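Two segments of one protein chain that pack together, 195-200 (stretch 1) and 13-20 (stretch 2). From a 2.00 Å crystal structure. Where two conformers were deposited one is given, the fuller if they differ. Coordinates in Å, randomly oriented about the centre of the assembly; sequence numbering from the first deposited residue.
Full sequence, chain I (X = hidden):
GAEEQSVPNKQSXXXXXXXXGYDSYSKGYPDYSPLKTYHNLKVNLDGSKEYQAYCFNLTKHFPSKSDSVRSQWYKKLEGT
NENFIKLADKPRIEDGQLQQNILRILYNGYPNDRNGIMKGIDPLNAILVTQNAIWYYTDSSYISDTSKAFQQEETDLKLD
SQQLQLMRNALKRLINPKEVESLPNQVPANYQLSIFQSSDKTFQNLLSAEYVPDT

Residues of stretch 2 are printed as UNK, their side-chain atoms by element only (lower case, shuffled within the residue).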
# COMPACT_ATOMS: atom_id res chain seq x y z
N ILE I 195 4.78 -18.99 2.42
CA ILE I 195 3.98 -17.96 1.76
C ILE I 195 2.51 -18.37 1.90
O ILE I 195 2.16 -19.51 1.65
CB ILE I 195 4.40 -17.73 0.27
CG1 ILE I 195 5.81 -17.11 0.16
CG2 ILE I 195 3.37 -16.87 -0.47
CD1 ILE I 195 6.47 -17.31 -1.18
N PHE I 196 1.66 -17.43 2.31
CA PHE I 196 0.23 -17.64 2.45
C PHE I 196 -0.46 -16.87 1.33
O PHE I 196 -0.43 -15.63 1.29
CB PHE I 196 -0.25 -17.25 3.86
CG PHE I 196 0.27 -18.21 4.89
CD1 PHE I 196 1.51 -18.01 5.50
CD2 PHE I 196 -0.46 -19.35 5.23
CE1 PHE I 196 2.00 -18.93 6.43
CE2 PHE I 196 0.02 -20.25 6.17
CZ PHE I 196 1.25 -20.05 6.76
N GLN I 197 -1.01 -17.63 0.38
CA GLN I 197 -1.67 -17.07 -0.80
C GLN I 197 -3.12 -16.77 -0.48
O GLN I 197 -3.85 -17.66 -0.09
CB GLN I 197 -1.54 -18.02 -2.00
CG GLN I 197 -2.21 -17.50 -3.26
CD GLN I 197 -2.17 -18.47 -4.42
OE1 GLN I 197 -1.60 -19.56 -4.35
NE2 GLN I 197 -2.80 -18.10 -5.52
N SER I 198 -3.53 -15.50 -0.66
CA SER I 198 -4.91 -15.07 -0.43
C SER I 198 -5.83 -15.63 -1.49
O SER I 198 -5.51 -15.52 -2.67
CB SER I 198 -4.99 -13.54 -0.49
OG SER I 198 -6.31 -13.11 -0.18
N SER I 199 -6.98 -16.18 -1.07
CA SER I 199 -8.03 -16.71 -1.95
C SER I 199 -8.62 -15.57 -2.77
O SER I 199 -8.79 -15.70 -3.99
CB SER I 199 -9.13 -17.37 -1.11
OG SER I 199 -10.19 -17.83 -1.93
N ASP I 200 -8.90 -14.46 -2.10
CA ASP I 200 -9.46 -13.24 -2.64
C ASP I 200 -8.26 -12.41 -3.14
O ASP I 200 -7.46 -11.93 -2.34
CB ASP I 200 -10.21 -12.51 -1.51
CG ASP I 200 -11.00 -11.27 -1.94
OD1 ASP I 200 -10.66 -10.69 -2.98
OD2 ASP I 200 -11.97 -10.91 -1.24
N UNK I 13 -14.42 -21.65 4.31
CA UNK I 13 -15.54 -21.96 3.41
C UNK I 13 -14.96 -22.09 1.99
O UNK I 13 -15.69 -22.36 1.05
c UNK I 13 -16.59 -20.85 3.48
o UNK I 13 -16.02 -19.57 3.29
N UNK I 14 -13.64 -21.88 1.84
CA UNK I 14 -12.95 -21.97 0.55
C UNK I 14 -12.07 -23.24 0.42
O UNK I 14 -11.11 -23.41 1.17
c UNK I 14 -13.03 -19.43 0.34
c UNK I 14 -12.15 -20.68 0.23
c UNK I 14 -11.53 -20.76 -1.16
N UNK I 15 -12.39 -24.09 -0.58
CA UNK I 15 -11.62 -25.28 -0.92
C UNK I 15 -10.16 -24.89 -1.28
O UNK I 15 -9.95 -23.96 -2.05
n UNK I 15 -12.67 -28.57 -0.71
c UNK I 15 -11.62 -27.33 -2.53
c UNK I 15 -12.29 -26.01 -2.09
c UNK I 15 -11.59 -28.41 -1.47
o UNK I 15 -10.59 -29.10 -1.32
N UNK I 16 -9.18 -25.60 -0.67
CA UNK I 16 -7.72 -25.41 -0.81
C UNK I 16 -7.16 -24.17 -0.07
O UNK I 16 -5.96 -23.93 -0.14
o UNK I 16 -7.70 -27.75 -2.48
o UNK I 16 -7.65 -26.55 -4.33
c UNK I 16 -7.24 -25.41 -2.28
c UNK I 16 -7.58 -26.66 -3.09
N UNK I 17 -8.00 -23.40 0.62
CA UNK I 17 -7.56 -22.22 1.36
C UNK I 17 -8.02 -22.36 2.83
O UNK I 17 -8.93 -21.64 3.25
o UNK I 17 -5.57 -19.98 -4.33
c UNK I 17 -7.44 -20.62 -0.65
c UNK I 17 -7.15 -21.14 -3.01
c UNK I 17 -6.18 -20.16 -3.12
c UNK I 17 -6.44 -19.67 -0.78
c UNK I 17 -8.08 -20.91 0.69
c UNK I 17 -5.83 -19.41 -2.01
c UNK I 17 -7.78 -21.36 -1.79
N UNK I 18 -7.40 -23.26 3.64
CA UNK I 18 -7.89 -23.48 5.01
C UNK I 18 -7.40 -22.52 6.10
O UNK I 18 -7.99 -22.50 7.19
c UNK I 18 -6.31 -24.22 3.31
c UNK I 18 -7.46 -24.91 5.28
c UNK I 18 -6.18 -25.03 4.54
N UNK I 19 -6.31 -21.77 5.83
CA UNK I 19 -5.71 -20.86 6.80
C UNK I 19 -6.47 -19.57 6.94
O UNK I 19 -6.88 -18.97 5.95
n UNK I 19 -2.27 -23.72 6.38
c UNK I 19 -1.90 -23.28 7.63
c UNK I 19 -2.36 -21.37 9.07
c UNK I 19 -1.50 -21.93 10.01
c UNK I 19 -0.85 -23.14 9.76
c UNK I 19 -1.03 -23.83 8.57
c UNK I 19 -3.34 -21.77 6.68
c UNK I 19 -2.56 -22.04 7.85
c UNK I 19 -4.24 -20.58 6.46
c UNK I 19 -3.13 -22.81 5.82
N UNK I 20 -6.68 -19.14 8.19
CA UNK I 20 -7.34 -17.89 8.52
C UNK I 20 -6.23 -16.85 8.75
O UNK I 20 -5.35 -17.06 9.58
c UNK I 20 -8.96 -16.66 11.71
c UNK I 20 -9.53 -15.50 12.25
c UNK I 20 -8.85 -16.83 10.33
c UNK I 20 -8.25 -18.09 9.76
c UNK I 20 -10.04 -14.53 11.41
o UNK I 20 -10.60 -13.39 11.93
c UNK I 20 -10.00 -14.72 10.03
c UNK I 20 -9.43 -15.86 9.51
O HOH W 1 -5.36 -17.25 -4.57

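Position 13 carries one carbon and then one oxygen, a short hydroxyl side chain, out of reach of stretch 1. It is Ser 13, exposed and free of this contact.

At position 14 one carbon bears two more, three carbons in all: a branched, wholly apolar group directed toward stretch 1. This is Val 14, whose CG1 lies 3.3 Å from OG of Ser 199. Branching at CB places a methyl close to stretch 1 without a long side chain.

Position 15 has three carbons, the third holding one oxygen and one nitrogen. This terminal amide marks Gln 15, a polar residue suited to an exposed site out of reach of stretch 1.

Two carbons, the second with two oxygens, make position 16 a carboxylate, Asp 16. It too is exposed and out of reach. Its backbone, at phi 74° and psi 0°, occupies the third place of a type II turn, a left-handed conformation more usual for glycine.

Position 17 shows one carbon, then a six-carbon ring bearing an oxygen, and it lies against residues 197 to 199. It is Tyr 17. The turn closes as its N donates to O of Val 14 (3.2 Å). A flat ring suits this place because it offers two kinds of surface: CB of Ser 199 sits over one face, 3.9 Å from the ring centroid in a CH-pi contact, while O of Gln 197 approaches the edge, 3.3 Å from CE2 of Tyr 17. The hydroxyl adds a polar end, its OH 2.7 Å from the O of water 1, which donates to O of Ser 198 at 2.6 Å.

At position 18 three carbons close a ring onto the backbone nitrogen, which defines Pro 18. Its ring restricts phi, here -84°, just before the strand begins, and it does not touch stretch 1.

Position 19 has one carbon followed by fused five- and six-membered rings holding eight carbons and one nitrogen. Only an indole fits: Trp 19. Its broad face receives the edge of Phe 196, with CE2 of Phe 196 3.6 Å from CD2 of Trp 19.

Position 20 again has one carbon and a six-carbon ring with an oxygen, and makes no contact with stretch 1. It is Tyr 20; buried, it has its OH hydrogen-bonded elsewhere in the structure.

The contact therefore works through aromatic surfaces, with no direct hydrogen bond between the stretches. Tyr 17 packs beside the end of the strand, Trp 19 takes Phe 196 edge-to-face with planes at 67°, and water 1 supplies a polar bridge.

Stretch 2 13-20: SVQDYPWY
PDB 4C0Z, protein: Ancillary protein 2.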